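Local structure of hypothetical membrane protein (Corynebacterium glutamicum, 6JS9) at residues Gly11-Gly16 with Ile92-Asn97. The protein binds heme through its N-terminal HtaA domain and probably takes part in heme transfer within the bacterial heme uptake machinery. Sequence-based numbering, arbitrary orientation.
Sequences GSLNWG and IKMVFN
Inside the curled antiparallel sheet of this HtaA domain, strands that share no backbone bonds face each other across a hydrophobic core, and Leu13 meets Ile92 and Met94 there. The CA atoms of Leu13 and Met94, the nearest pair between the two strands, stand 8.8 Å apart, a spacing bridged by side chains alone. Leu13 does this with both branches of its fork. Its CD2 reaches CG2 of Ile92 at 4.1 Å, while CD1 approaches SD of Met94 at 4.2 Å, so one leucine spans two successive inward-facing positions of the opposing strand. CB of Leu13 already points toward that strand, and with CG anti to the backbone N (chi1 164°) the fork reaches on across the gap. Ile92 presents its short CG2 methyl to the leucine rather than its longer CG1 branch. Met94 is almost fully extended, chi2 159° carrying its sulfur out to the leucine methyl.

The topology explains the layout: strand 11-14 pairs with strands 48-58 and 177-183, whereas strand 82-97 runs between 63-79 and 100-110, and the bending of the sheet turns the two toward a common interior. Leu149 touches both Leu13 and Met94, as does Phe68, and Leu103 also packs on Leu13. These neighbours bring residues of several strands into one apolar cluster, away from the heme site.

On the other side of strand 11-14, polar groups take over. There Ser12 OG donates a hydrogen bond of 2.8 Å to OD1 of Asn14, arriving 33° out of the amide's carbonyl plane. Lys93, between the two inward residues of its strand, has its CB directed away from the leucine, and its ammonium makes weak, long ion pairs with Glu67 and Asp128.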
loop_
_atom_site.group_PDB
_atom_site.type_symbol
_atom_site.label_atom_id
_atom_site.label_comp_id
_atom_site.label_asym_id
_atom_site.label_seq_id
_atom_site.Cartn_x
_atom_site.Cartn_y
_atom_site.Cartn_z
ATOM N N GLY A 11 1.765 -5.179 16.242
ATOM C CA GLY A 11 0.581 -4.700 15.563
ATOM C C GLY A 11 0.707 -4.899 14.071
ATOM O O GLY A 11 1.593 -5.608 13.586
ATOM N N SER A 12 -0.191 -4.249 13.329
ATOM C CA SER A 12 -0.158 -4.378 11.876
ATOM C C SER A 12 -0.936 -3.249 11.222
ATOM O O SER A 12 -1.933 -2.760 11.761
ATOM C CB SER A 12 -0.734 -5.724 11.422
ATOM O OG SER A 12 -2.133 -5.764 11.659
ATOM N N LEU A 13 -0.471 -2.851 10.045
ATOM C CA LEU A 13 -1.281 -2.076 9.124
ATOM C C LEU A 13 -2.107 -3.041 8.285
ATOM O O LEU A 13 -1.556 -3.957 7.667
ATOM C CB LEU A 13 -0.401 -1.201 8.229
ATOM C CG LEU A 13 -1.037 -0.609 6.968
ATOM C CD1 LEU A 13 -2.148 0.375 7.334
ATOM C CD2 LEU A 13 0.024 0.082 6.130
ATOM N N ASN A 14 -3.424 -2.847 8.290
ATOM C CA ASN A 14 -4.361 -3.680 7.556
ATOM C C ASN A 14 -4.913 -2.845 6.404
ATOM O O ASN A 14 -5.637 -1.873 6.637
ATOM C CB ASN A 14 -5.490 -4.177 8.461
ATOM C CG ASN A 14 -4.996 -5.002 9.625
ATOM O OD1 ASN A 14 -3.925 -5.611 9.574
ATOM N ND2 ASN A 14 -5.787 -5.035 10.689
ATOM N N TRP A 15 -4.571 -3.217 5.168
ATOM C CA TRP A 15 -4.960 -2.415 4.003
ATOM C C TRP A 15 -4.778 -3.231 2.737
ATOM O O TRP A 15 -3.651 -3.619 2.421
ATOM C CB TRP A 15 -4.119 -1.143 3.921
ATOM C CG TRP A 15 -4.575 -0.131 2.906
ATOM C CD1 TRP A 15 -5.785 0.498 2.863
ATOM C CD2 TRP A 15 -3.803 0.419 1.823
ATOM N NE1 TRP A 15 -5.825 1.383 1.804
ATOM C CE2 TRP A 15 -4.614 1.364 1.166
ATOM C CE3 TRP A 15 -2.504 0.204 1.352
ATOM C CZ2 TRP A 15 -4.175 2.079 0.047
ATOM C CZ3 TRP A 15 -2.060 0.926 0.250
ATOM C CH2 TRP A 15 -2.900 1.845 -0.395
ATOM N N GLY A 16 -5.864 -3.449 1.993
ATOM C CA GLY A 16 -5.787 -4.205 0.755
ATOM C C GLY A 16 -5.858 -3.326 -0.480
ATOM O O GLY A 16 -6.403 -3.741 -1.504
ATOM N N ILE A 92 6.605 -0.943 2.032
ATOM C CA ILE A 92 5.484 -0.136 2.491
ATOM C C ILE A 92 5.904 0.628 3.742
ATOM O O ILE A 92 6.507 0.058 4.663
ATOM C CB ILE A 92 4.268 -1.044 2.742
ATOM C CG1 ILE A 92 3.782 -1.627 1.404
ATOM C CG2 ILE A 92 3.157 -0.311 3.490
ATOM C CD1 ILE A 92 3.629 -3.125 1.409
ATOM N N LYS A 93 5.615 1.933 3.760
ATOM C CA LYS A 93 5.916 2.822 4.874
ATOM C C LYS A 93 4.695 3.671 5.180
ATOM O O LYS A 93 3.935 4.038 4.288
ATOM C CB LYS A 93 7.094 3.762 4.559
ATOM C CG LYS A 93 8.346 3.048 4.141
ATOM C CD LYS A 93 9.382 4.003 3.599
ATOM C CE LYS A 93 10.450 3.202 2.867
ATOM N NZ LYS A 93 11.662 4.004 2.526
ATOM N N MET A 94 4.516 4.006 6.445
ATOM C CA MET A 94 3.493 4.965 6.833
ATOM C C MET A 94 4.181 6.150 7.493
ATOM O O MET A 94 4.925 5.975 8.466
ATOM C CB MET A 94 2.464 4.324 7.761
ATOM C CG MET A 94 1.141 5.030 7.745
ATOM S SD MET A 94 -0.169 3.955 8.342
ATOM C CE MET A 94 -1.512 5.134 8.387
ATOM N N VAL A 95 3.972 7.342 6.936
ATOM C CA VAL A 95 4.566 8.582 7.433
ATOM C C VAL A 95 3.462 9.378 8.120
ATOM O O VAL A 95 2.488 9.790 7.470
ATOM C CB VAL A 95 5.212 9.402 6.304
ATOM C CG1 VAL A 95 5.956 10.623 6.877
ATOM C CG2 VAL A 95 6.159 8.541 5.477
ATOM N N PHE A 96 3.615 9.608 9.429
ATOM C CA PHE A 96 2.565 10.217 10.238
ATOM C C PHE A 96 2.821 11.704 10.458
ATOM O O PHE A 96 3.959 12.131 10.686
ATOM C CB PHE A 96 2.446 9.533 11.601
ATOM C CG PHE A 96 2.124 8.072 11.528
ATOM C CD1 PHE A 96 3.135 7.135 11.367
ATOM C CD2 PHE A 96 0.818 7.631 11.661
ATOM C CE1 PHE A 96 2.850 5.789 11.321
ATOM C CE2 PHE A 96 0.526 6.289 11.613
ATOM C CZ PHE A 96 1.544 5.364 11.450
ATOM N N ASN A 97 1.739 12.486 10.418
ATOM C CA ASN A 97 1.751 13.911 10.768
ATOM C C ASN A 97 0.434 14.189 11.510
ATOM O O ASN A 97 -0.550 14.665 10.934
ATOM C CB ASN A 97 1.924 14.778 9.520
ATOM C CG ASN A 97 1.667 16.242 9.777
ATOM O OD1 ASN A 97 1.671 16.700 10.921
ATOM N ND2 ASN A 97 1.433 16.989 8.706
#